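Local coordinates for Pe family protein (Mycobacterium smegmatis, PDB 3Q4H), which is a secreted ESAT-6-like protein of the WXG100 family, CFP-10 subfamily, that probably forms a helical complex with its ESAT-6-type partner for export, at residues 33-38 and 56-60. Sequence-based numbering, arbitrary orientation.
Sequences AEQAAM and HARFV
Glu34 reaches across to His56 in the one hydrogen bond between segments 33-38 and 56-60. His56 NE2 donates to Glu34 OE2 over 2.8 Å, but the bond is weak, with an N-H...O angle of only 121°. Glu34 OE1 lies almost as near His56 NE2, at 2.9 Å, and the carboxylate and ring planes differ by 13°. A bend at chi2 turns the glutamate head toward the histidine; a carboxylate this close would tend to favour a protonated imidazole. Segments 33-38 and 56-60 belong to helices 8-38 and 47-77, which run antiparallel (166° between the local axes, 11.7 Å apart) as the helical hairpin of the WXG100 fold. The carboxylate also has aromatic and aliphatic neighbours: Glu34 OE1 sits at the edge of the Phe59 ring, 3.4 Å from CD2, while Val60 CG2 approaches Glu34 OE2 at 3.5 Å and also lies over one face of the His56 ring, toward its rim. The apolar contact is that of Ala33 CB with Phe59 CZ, at 4.3 Å. The Phe59 ring also meets an aromatic side chain of the partner protein's chain, and Glu34 packs on Pro10 of a second copy of this protein.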
# COMPACT_ATOMS: atom_id res chain seq x y z
N ALA A 33 -4.77 14.09 -8.24
CA ALA A 33 -4.34 15.43 -8.62
C ALA A 33 -4.59 15.66 -10.10
O ALA A 33 -4.92 16.76 -10.52
CB ALA A 33 -2.87 15.63 -8.29
N GLU A 34 -4.45 14.59 -10.89
CA GLU A 34 -4.65 14.64 -12.33
C GLU A 34 -6.12 14.88 -12.68
O GLU A 34 -6.43 15.69 -13.55
CB GLU A 34 -4.13 13.33 -12.95
CG GLU A 34 -4.46 13.10 -14.43
CD GLU A 34 -3.60 13.89 -15.38
OE1 GLU A 34 -2.77 14.71 -14.93
OE2 GLU A 34 -3.75 13.69 -16.61
N GLN A 35 -7.02 14.20 -11.98
CA GLN A 35 -8.47 14.40 -12.16
C GLN A 35 -8.87 15.83 -11.87
O GLN A 35 -9.67 16.42 -12.60
CB GLN A 35 -9.26 13.47 -11.23
CG GLN A 35 -9.15 12.00 -11.55
CD GLN A 35 -10.09 11.14 -10.71
OE1 GLN A 35 -11.31 11.32 -10.76
NE2 GLN A 35 -9.54 10.19 -9.96
N ALA A 36 -8.34 16.39 -10.79
CA ALA A 36 -8.59 17.78 -10.44
C ALA A 36 -8.02 18.74 -11.47
O ALA A 36 -8.58 19.80 -11.70
CB ALA A 36 -8.03 18.08 -9.07
N ALA A 37 -6.90 18.37 -12.10
CA ALA A 37 -6.30 19.16 -13.18
C ALA A 37 -7.13 19.13 -14.47
O ALA A 37 -7.41 20.18 -15.05
CB ALA A 37 -4.89 18.67 -13.44
N MSE A 38 -7.50 17.94 -14.93
CA MSE A 38 -8.35 17.78 -16.12
C MSE A 38 -9.65 18.59 -16.00
O MSE A 38 -10.05 19.27 -16.95
CB MSE A 38 -8.71 16.31 -16.36
CG MSE A 38 -7.62 15.45 -17.00
SE MSE A 38 -8.15 13.54 -17.12
CE MSE A 38 -9.33 13.66 -18.68
N HIS A 56 0.53 20.51 -18.18
CA HIS A 56 -0.11 19.22 -17.98
C HIS A 56 0.73 18.09 -18.58
O HIS A 56 1.01 17.11 -17.90
CB HIS A 56 -1.52 19.23 -18.57
CG HIS A 56 -2.33 18.04 -18.17
ND1 HIS A 56 -2.89 17.18 -19.09
CD2 HIS A 56 -2.64 17.54 -16.95
CE1 HIS A 56 -3.52 16.21 -18.45
NE2 HIS A 56 -3.39 16.41 -17.15
N ALA A 57 1.15 18.25 -19.84
CA ALA A 57 1.97 17.24 -20.54
C ALA A 57 3.27 16.94 -19.79
O ALA A 57 3.77 15.81 -19.81
CB ALA A 57 2.28 17.69 -21.95
N ARG A 58 3.81 17.96 -19.15
CA ARG A 58 4.99 17.84 -18.30
C ARG A 58 4.67 17.03 -17.04
O ARG A 58 5.42 16.12 -16.66
CB ARG A 58 5.47 19.25 -17.93
CG ARG A 58 6.57 19.31 -16.91
CD ARG A 58 7.78 18.53 -17.35
NE ARG A 58 8.88 18.69 -16.42
CZ ARG A 58 10.03 18.02 -16.49
NH1 ARG A 58 10.25 17.14 -17.47
NH2 ARG A 58 10.96 18.24 -15.57
N PHE A 59 3.56 17.36 -16.40
CA PHE A 59 3.15 16.66 -15.20
C PHE A 59 2.89 15.18 -15.49
O PHE A 59 3.33 14.30 -14.72
CB PHE A 59 1.90 17.30 -14.63
CG PHE A 59 1.33 16.58 -13.45
CD1 PHE A 59 1.89 16.74 -12.19
CD2 PHE A 59 0.23 15.75 -13.59
CE1 PHE A 59 1.37 16.08 -11.10
CE2 PHE A 59 -0.30 15.09 -12.51
CZ PHE A 59 0.27 15.26 -11.26
N VAL A 60 2.19 14.89 -16.58
CA VAL A 60 1.95 13.51 -16.99
C VAL A 60 3.25 12.76 -17.27
O VAL A 60 3.36 11.58 -16.95
CB VAL A 60 0.97 13.42 -18.21
CG1 VAL A 60 0.95 12.03 -18.81
CG2 VAL A 60 -0.43 13.82 -17.78